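Malonate decarboxylase subunit alpha (Acinetobacter baumannii ATCC 17978, PDB 6MPR) probably acts as the acyl-carrier-protein transferase of malonate decarboxylase, exchanging acetyl for malonyl on the carrier protein so that the malonyl thioester can be decarboxylated. Local coordinates at residues E32-Y37 / L52-T57; A250-R255 / H474-E479. All coordinates share one frame; numbering follows the deposited sequence.

Interaction 1. Residues E32-Y37 / L52-T57; sequences EMANQY and LETLIT
Thr54 and Ala34 lie at the point where helix 22-34 and helix 48-55 come together, their CA atoms 6.0 Å apart, a spacing that the small Ala34 makes possible. Thr54 does most of the work with its methyl. CG2 stands anti to the backbone N, OG1 lying beside that N (chi1 -54°), and reaches across to the other helix, where it sits 3.7 Å from the backbone N of Ala34 and 4.0 Å from Ala34 CB. The hydroxyl serves its own helix: OG1 is hydrogen-bonded to the carbonyl O of Lys50, one turn back, which leaves the methyl to make the closer contacts across the interface.

Ala34 has a second partner in Leu55. The methyl CD2 of Leu55 comes within 3.5 Å of Ala34 CB, a close carbon-to-carbon approach on the buried side of the contact. Both of these residues also touch Tyr221, and Leu55 reaches Ile196 as well, so the apolar patch runs on into the sheet beneath.

On the outer side, Met33 lies across Thr54 CG2 with its CB at 3.9 Å. Its terminal CE touches the same methyl in the conformer described; a second is also present. Tyr37 adds a more distant, oblique approach of its ring to Thr54 OG1. Its ring also has Gln36 CG over the centre of one face, while Gln36 NE2 donates a hydrogen bond to Met33 O (3.0 Å), in the carbonyl plane and on a lone pair.

Apolar helix-to-helix packing of this kind, with helix 48-55 resting on the sheet and the end of helix 22-34 packed beside it, also reaching strand 221-224 through Ala34, belongs to the outer layer of an alpha/beta domain with a parallel sheet.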
ATOM      1  N   GLU A  32      32.613  -6.463  12.852  1.00 17.26           N
ATOM      2  CA  GLU A  32      33.942  -6.973  13.167  1.00 18.73           C
ATOM      3  C   GLU A  32      34.123  -7.127  14.669  1.00 22.28           C
ATOM      4  O   GLU A  32      34.661  -8.135  15.136  1.00 19.68           O
ATOM      5  CB  GLU A  32      34.995  -6.036  12.581  1.00 21.68           C
ATOM      6  CG  GLU A  32      36.327  -6.650  12.322  1.00 36.82           C
ATOM      7  CD  GLU A  32      37.076  -5.849  11.285  1.00 46.92           C
ATOM      8  OE1 GLU A  32      37.298  -4.637  11.516  1.00 48.05           O
ATOM      9  OE2 GLU A  32      37.404  -6.418  10.224  1.00 51.93           O
ATOM     10  N   MET A  33      33.638  -6.151  15.439  1.00 18.94           N
ATOM     11  CA  MET A  33      33.755  -6.218  16.891  0.52 22.94           C
ATOM     12  C   MET A  33      32.842  -7.293  17.471  1.00 21.12           C
ATOM     13  O   MET A  33      33.239  -8.026  18.382  1.00 19.36           O
ATOM     14  CB  MET A  33      33.436  -4.856  17.505  0.52 23.13           C
ATOM     15  CG  MET A  33      34.612  -3.889  17.517  0.52 33.64           C
ATOM     16  SD  MET A  33      34.181  -2.303  18.256  0.52 45.23           S
ATOM     17  CE  MET A  33      33.135  -2.838  19.608  0.52 43.73           C
ATOM     18  N   ALA A  34      31.621  -7.407  16.949  1.00 18.82           N
ATOM     19  CA  ALA A  34      30.675  -8.388  17.474  1.00 19.25           C
ATOM     20  C   ALA A  34      31.090  -9.812  17.146  1.00 20.24           C
ATOM     21  O   ALA A  34      30.767 -10.735  17.904  1.00 19.95           O
ATOM     22  CB  ALA A  34      29.267  -8.125  16.931  1.00 17.17           C
ATOM     23  N   ASN A  35      31.786 -10.015  16.025  1.00 17.04           N
ATOM     24  CA  ASN A  35      32.080 -11.367  15.558  1.00 20.66           C
ATOM     25  C   ASN A  35      32.975 -12.138  16.516  1.00 29.09           C
ATOM     26  O   ASN A  35      32.991 -13.374  16.474  1.00 28.15           O
ATOM     27  CB  ASN A  35      32.733 -11.328  14.170  1.00 24.51           C
ATOM     28  CG  ASN A  35      31.726 -11.091  13.054  1.00 24.33           C
ATOM     29  OD1 ASN A  35      30.515 -11.297  13.220  1.00 22.58           O
ATOM     30  ND2 ASN A  35      32.229 -10.667  11.900  1.00 20.30           N
ATOM     31  N   GLN A  36      33.728 -11.447  17.369  1.00 24.85           N
ATOM     32  CA  GLN A  36      34.519 -12.158  18.363  1.00 24.96           C
ATOM     33  C   GLN A  36      33.649 -12.932  19.345  1.00 25.76           C
ATOM     34  O   GLN A  36      34.150 -13.853  20.001  1.00 22.15           O
ATOM     35  CB  GLN A  36      35.407 -11.186  19.130  1.00 26.62           C
ATOM     36  CG  GLN A  36      34.656 -10.376  20.169  1.00 25.33           C
ATOM     37  CD  GLN A  36      35.542  -9.361  20.865  1.00 34.50           C
ATOM     38  OE1 GLN A  36      36.422  -9.725  21.648  1.00 31.38           O
ATOM     39  NE2 GLN A  36      35.313  -8.079  20.580  1.00 34.47           N
ATOM     40  N   TYR A  37      32.365 -12.580  19.467  1.00 18.34           N
ATOM     41  CA  TYR A  37      31.456 -13.254  20.386  1.00 26.01           C
ATOM     42  C   TYR A  37      30.557 -14.277  19.711  1.00 27.90           C
ATOM     43  O   TYR A  37      29.879 -15.030  20.412  1.00 29.82           O
ATOM     44  CB  TYR A  37      30.570 -12.242  21.115  1.00 26.69           C
ATOM     45  CG  TYR A  37      31.341 -11.165  21.828  1.00 24.62           C
ATOM     46  CD1 TYR A  37      32.110 -11.464  22.940  1.00 27.91           C
ATOM     47  CD2 TYR A  37      31.286  -9.846  21.397  1.00 22.65           C
ATOM     48  CE1 TYR A  37      32.821 -10.489  23.600  1.00 36.07           C
ATOM     49  CE2 TYR A  37      32.007  -8.852  22.051  1.00 24.54           C
ATOM     50  CZ  TYR A  37      32.768  -9.185  23.154  1.00 34.16           C
ATOM     51  OH  TYR A  37      33.479  -8.222  23.828  1.00 31.40           O
ATOM     52  N   LEU A  52      24.127  -7.055  21.735  1.00 14.12           N
ATOM     53  CA  LEU A  52      23.267  -5.885  21.508  1.00 13.06           C
ATOM     54  C   LEU A  52      24.000  -4.583  21.815  1.00 14.34           C
ATOM     55  O   LEU A  52      23.881  -3.605  21.070  1.00 16.70           O
ATOM     56  CB  LEU A  52      21.985  -5.972  22.349  1.00 14.27           C
ATOM     57  CG  LEU A  52      20.971  -7.048  21.961  1.00 14.15           C
ATOM     58  CD1 LEU A  52      19.797  -7.085  22.936  1.00 14.19           C
ATOM     59  CD2 LEU A  52      20.449  -6.843  20.539  1.00 15.08           C
ATOM     60  N   GLU A  53      24.743  -4.545  22.928  1.00 14.48           N
ATOM     61  CA  GLU A  53      25.529  -3.371  23.296  1.00 15.98           C
ATOM     62  C   GLU A  53      26.674  -3.087  22.331  1.00 21.44           C
ATOM     63  O   GLU A  53      27.279  -2.009  22.406  1.00 20.55           O
ATOM     64  CB  GLU A  53      26.089  -3.561  24.705  1.00 16.94           C
ATOM     65  CG  GLU A  53      25.038  -3.494  25.796  1.00 17.33           C
ATOM     66  CD  GLU A  53      25.579  -3.870  27.158  1.00 22.77           C
ATOM     67  OE1 GLU A  53      24.841  -3.673  28.149  1.00 22.28           O
ATOM     68  OE2 GLU A  53      26.740  -4.348  27.247  1.00 21.43           O
ATOM     69  N   THR A  54      27.014  -4.041  21.473  1.00 17.49           N
ATOM     70  CA  THR A  54      28.075  -3.886  20.487  1.00 15.33           C
ATOM     71  C   THR A  54      27.523  -3.441  19.141  1.00 15.64           C
ATOM     72  O   THR A  54      28.146  -2.627  18.449  1.00 19.93           O
ATOM     73  CB  THR A  54      28.828  -5.216  20.312  1.00 15.44           C
ATOM     74  OG1 THR A  54      29.285  -5.676  21.581  1.00 17.56           O
ATOM     75  CG2 THR A  54      30.011  -5.063  19.362  1.00 22.32           C
ATOM     76  N   LEU A  55      26.364  -3.971  18.750  1.00 17.93           N
ATOM     77  CA  LEU A  55      25.796  -3.716  17.430  1.00 18.08           C
ATOM     78  C   LEU A  55      24.914  -2.473  17.383  1.00 15.99           C
ATOM     79  O   LEU A  55      24.737  -1.886  16.305  1.00 17.66           O
ATOM     80  CB  LEU A  55      24.979  -4.927  16.972  1.00 17.35           C
ATOM     81  CG  LEU A  55      25.802  -6.194  16.751  1.00 21.12           C
ATOM     82  CD1 LEU A  55      24.888  -7.332  16.419  1.00 15.77           C
ATOM     83  CD2 LEU A  55      26.806  -5.979  15.629  1.00 15.37           C
ATOM     84  N   ILE A  56      24.333  -2.083  18.505  1.00 15.66           N
ATOM     85  CA  ILE A  56      23.447  -0.922  18.574  1.00 13.30           C
ATOM     86  C   ILE A  56      24.242   0.254  19.115  1.00 14.86           C
ATOM     87  O   ILE A  56      25.141   0.084  19.950  1.00 19.82           O
ATOM     88  CB  ILE A  56      22.212  -1.206  19.451  1.00 11.90           C
ATOM     89  CG1 ILE A  56      21.481  -2.466  18.975  1.00 16.09           C
ATOM     90  CG2 ILE A  56      21.260  -0.004  19.463  1.00 11.18           C
ATOM     91  CD1 ILE A  56      20.320  -2.830  19.865  1.00 15.82           C
ATOM     92  N   THR A  57      23.948   1.446  18.601  1.00 14.37           N
ATOM     93  CA  THR A  57      24.615   2.699  18.934  0.60 19.46           C
ATOM     94  C   THR A  57      23.575   3.679  19.470  1.00 18.59           C
ATOM     95  O   THR A  57      22.432   3.665  19.001  1.00 17.05           O
ATOM     96  CB  THR A  57      25.293   3.282  17.678  0.60 23.48           C
ATOM     97  OG1 THR A  57      26.069   2.259  17.039  0.60 28.17           O
ATOM     98  CG2 THR A  57      26.221   4.461  18.003  0.60 24.65           C
TER

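Interaction 2. Residues A250-R255 / H474-E479; sequences AMMAIR and HLLTEE
Leu476 projects from strand 474-477 onto helix 244-261, and its two methyls divide the helix between them. CG stands anti to the backbone N (chi1 165°), and from there the fork opens toward the helix: CD2 meets Ala253 CB at 3.7 Å, while CD1 lies 4.0 Å from Met252 CB. This is the more closely packed half of the contact, with all three residues buried; Leu476 was modelled in two conformers, and the methyl distances hold for the one described. The short segments run 150° apart in direction, their axes 9.0 Å apart at closest approach.

Met252 carries the contact on past the leucine. Its chain bends at the last torsion (chi3 -75°), which brings CE to 4.0 Å from Leu476 CD1 and to 3.2 Å from the carbonyl O of Thr477. That methyl therefore bridges a leucine side chain and a backbone oxygen; Pro527 adds a further contact to Met252 from outside the two segments.

After Thr477 contact with residues 250-255 thins out, though Glu478 leans on Val245 and Met249 earlier in the same helix. Thr477, Glu478 and Glu479 all start their side chains away from 250-255, and both glutamates are partly exposed. The turn is held by one bond of its own and several to neighbouring parts of the chain: Thr477 OG1 accepts from Glu479 N at 2.9 Å, an ST turn, and is also hydrogen-bonded to Val500 O. Glu478 OE2 pairs with Thr436 OG1, and Glu478 O takes a bond from Arg534.

The chemistry is thus split. Methyl and methylene groups join helix to strand by dispersion and shape, while polar groups hold the hairpin turn between strands 474-477 and 480-482; the sulfur-bound CE methyl, probably slightly polarised, is a tolerable neighbour for the Thr477 oxygen.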
ATOM      1  N   ALA A 250     -25.686  -8.207  13.199  1.00 13.87           N
ATOM      2  CA  ALA A 250     -25.136  -9.019  12.114  1.00 13.35           C
ATOM      3  C   ALA A 250     -26.178  -9.283  11.027  1.00 14.77           C
ATOM      4  O   ALA A 250     -25.857  -9.254   9.832  1.00 13.60           O
ATOM      5  CB  ALA A 250     -24.599 -10.333  12.682  1.00 13.23           C
ATOM      6  N   MET A 251     -27.432  -9.533  11.417  1.00 14.34           N
ATOM      7  CA  MET A 251     -28.491  -9.697  10.422  1.00 14.70           C
ATOM      8  C   MET A 251     -28.660  -8.438   9.578  1.00 14.67           C
ATOM      9  O   MET A 251     -28.807  -8.515   8.352  1.00 14.59           O
ATOM     10  CB  MET A 251     -29.818 -10.048  11.100  1.00 15.54           C
ATOM     11  CG  MET A 251     -29.900 -11.470  11.643  1.00 19.82           C
ATOM     12  SD  MET A 251     -31.266 -11.652  12.810  1.00 18.57           S
ATOM     13  CE  MET A 251     -32.600 -12.212  11.747  1.00 17.32           C
ATOM     14  N   MET A 252     -28.673  -7.270  10.223  1.00 14.83           N
ATOM     15  CA  MET A 252     -28.813  -6.017   9.485  1.00 17.35           C
ATOM     16  C   MET A 252     -27.611  -5.745   8.582  1.00 14.89           C
ATOM     17  O   MET A 252     -27.777  -5.223   7.473  1.00 15.45           O
ATOM     18  CB  MET A 252     -29.038  -4.871  10.469  1.00 16.62           C
ATOM     19  CG  MET A 252     -30.385  -4.985  11.184  1.00 19.16           C
ATOM     20  SD  MET A 252     -30.851  -3.457  12.028  1.00 21.88           S
ATOM     21  CE  MET A 252     -29.756  -3.496  13.444  1.00 17.49           C
ATOM     22  N   ALA A 253     -26.392  -6.077   9.035  1.00 13.57           N
ATOM     23  CA  ALA A 253     -25.229  -5.958   8.162  1.00 12.92           C
ATOM     24  C   ALA A 253     -25.384  -6.805   6.903  1.00 14.71           C
ATOM     25  O   ALA A 253     -25.064  -6.353   5.800  1.00 12.65           O
ATOM     26  CB  ALA A 253     -23.950  -6.349   8.913  1.00 15.18           C
ATOM     27  N   ILE A 254     -25.862  -8.038   7.046  1.00 15.52           N
ATOM     28  CA  ILE A 254     -25.924  -8.943   5.897  1.00 12.95           C
ATOM     29  C   ILE A 254     -27.000  -8.499   4.923  1.00 16.90           C
ATOM     30  O   ILE A 254     -26.783  -8.435   3.708  1.00 15.44           O
ATOM     31  CB  ILE A 254     -26.164 -10.386   6.366  1.00 14.41           C
ATOM     32  CG1 ILE A 254     -24.925 -10.889   7.099  1.00 13.59           C
ATOM     33  CG2 ILE A 254     -26.541 -11.266   5.169  1.00 13.37           C
ATOM     34  CD1 ILE A 254     -25.095 -12.207   7.841  1.00 15.13           C
ATOM     35  N   ARG A 255     -28.184  -8.206   5.444  1.00 17.43           N
ATOM     36  CA  ARG A 255     -29.318  -7.832   4.615  1.00 15.77           C
ATOM     37  C   ARG A 255     -29.198  -6.391   4.128  1.00 20.59           C
ATOM     38  O   ARG A 255     -29.364  -6.108   2.935  1.00 17.24           O
ATOM     39  CB  ARG A 255     -30.589  -8.044   5.432  1.00 21.42           C
ATOM     40  CG  ARG A 255     -31.879  -7.713   4.737  1.00 25.74           C
ATOM     41  CD  ARG A 255     -32.381  -8.880   3.913  1.00 32.55           C
ATOM     42  NE  ARG A 255     -33.698  -8.591   3.365  1.00 42.38           N
ATOM     43  CZ  ARG A 255     -34.225  -9.214   2.318  1.00 51.04           C
ATOM     44  NH1 ARG A 255     -33.541 -10.164   1.692  1.00 41.30           N
ATOM     45  NH2 ARG A 255     -35.435  -8.880   1.891  1.00 57.39           N
ATOM     46  N   HIS A 474     -21.455   3.827   6.042  1.00 11.94           N
ATOM     47  CA  HIS A 474     -22.559   3.180   6.750  1.00 14.91           C
ATOM     48  C   HIS A 474     -22.307   3.226   8.250  1.00 16.39           C
ATOM     49  O   HIS A 474     -21.242   2.793   8.701  1.00 12.94           O
ATOM     50  CB  HIS A 474     -22.709   1.710   6.337  1.00 11.82           C
ATOM     51  CG  HIS A 474     -23.064   1.504   4.895  1.00 13.17           C
ATOM     52  ND1 HIS A 474     -22.154   1.671   3.871  1.00 13.98           N
ATOM     53  CD2 HIS A 474     -24.232   1.145   4.308  1.00 15.29           C
ATOM     54  CE1 HIS A 474     -22.739   1.399   2.716  1.00 12.35           C
ATOM     55  NE2 HIS A 474     -24.004   1.086   2.953  1.00 12.61           N
ATOM     56  N   LEU A 475     -23.299   3.682   9.022  1.00 13.40           N
ATOM     57  CA  LEU A 475     -23.297   3.574  10.483  1.00 16.41           C
ATOM     58  C   LEU A 475     -24.341   2.546  10.898  1.00 14.25           C
ATOM     59  O   LEU A 475     -25.528   2.728  10.619  1.00 13.42           O
ATOM     60  CB  LEU A 475     -23.600   4.921  11.144  1.00 15.23           C
ATOM     61  CG  LEU A 475     -23.650   4.938  12.674  1.00 12.88           C
ATOM     62  CD1 LEU A 475     -22.305   4.492  13.281  1.00 15.23           C
ATOM     63  CD2 LEU A 475     -24.008   6.322  13.160  1.00 13.53           C
ATOM     64  N   LEU A 476     -23.910   1.488  11.587  1.00 12.07           N
ATOM     65  CA  LEU A 476     -24.780   0.379  11.968  0.55 12.57           C
ATOM     66  C   LEU A 476     -24.756   0.221  13.482  1.00 12.45           C
ATOM     67  O   LEU A 476     -23.694  -0.045  14.059  1.00 12.79           O
ATOM     68  CB  LEU A 476     -24.321  -0.908  11.284  0.55 14.66           C
ATOM     69  CG  LEU A 476     -24.867  -2.219  11.825  0.55 15.12           C
ATOM     70  CD1 LEU A 476     -26.381  -2.211  11.761  0.55 12.65           C
ATOM     71  CD2 LEU A 476     -24.279  -3.378  11.027  0.55 12.03           C
ATOM     72  N   THR A 477     -25.919   0.381  14.122  1.00 12.84           N
ATOM     73  CA  THR A 477     -26.068   0.175  15.563  1.00 15.27           C
ATOM     74  C   THR A 477     -27.160  -0.856  15.809  1.00 15.11           C
ATOM     75  O   THR A 477     -27.791  -1.359  14.871  1.00 17.57           O
ATOM     76  CB  THR A 477     -26.422   1.474  16.306  1.00 15.79           C
ATOM     77  OG1 THR A 477     -27.802   1.793  16.068  1.00 14.04           O
ATOM     78  CG2 THR A 477     -25.547   2.632  15.859  1.00 15.31           C
ATOM     79  N   GLU A 478     -27.419  -1.143  17.088  1.00 14.99           N
ATOM     80  CA  GLU A 478     -28.536  -2.023  17.405  1.00 17.39           C
ATOM     81  C   GLU A 478     -29.879  -1.377  17.077  1.00 21.36           C
ATOM     82  O   GLU A 478     -30.902  -2.069  17.075  1.00 18.47           O
ATOM     83  CB  GLU A 478     -28.462  -2.466  18.877  1.00 16.60           C
ATOM     84  CG  GLU A 478     -28.981  -1.470  19.915  1.00 19.72           C
ATOM     85  CD  GLU A 478     -27.953  -0.443  20.355  1.00 20.19           C
ATOM     86  OE1 GLU A 478     -26.905  -0.296  19.684  1.00 22.07           O
ATOM     87  OE2 GLU A 478     -28.204   0.232  21.386  1.00 20.96           O
ATOM     88  N   GLU A 479     -29.886  -0.084  16.750  1.00 15.25           N
ATOM     89  CA  GLU A 479     -31.089   0.619  16.328  1.00 15.20           C
ATOM     90  C   GLU A 479     -31.354   0.541  14.829  1.00 22.02           C
ATOM     91  O   GLU A 479     -32.508   0.657  14.413  1.00 19.06           O
ATOM     92  CB  GLU A 479     -30.995   2.089  16.747  1.00 19.51           C
ATOM     93  CG  GLU A 479     -30.990   2.282  18.244  1.00 24.28           C
ATOM     94  CD  GLU A 479     -32.383   2.180  18.816  1.00 40.08           C
ATOM     95  OE1 GLU A 479     -33.101   3.208  18.793  1.00 46.34           O
ATOM     96  OE2 GLU A 479     -32.765   1.073  19.259  1.00 40.67           O
TER

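Interaction 1 and interaction 2 lie on opposite sides of the chain's centre, their own centres about 56 Å apart and their nearest atoms about 43 Å apart. They come in series along the chain and belong to different sheets. Interaction 1 sits at the 42-43 end of the parallel sheet, where helix 48-55 follows edge strand 42-43 and precedes strand 61-64. Interaction 2 packs helix 244-261 on strand 474-477 of the second, mixed sheet, joining parts more than 200 residues apart in sequence. One contact is therefore local and partly buried, within the part built on the parallel sheet; the other is long-range and buried, within the part built on the mixed sheet.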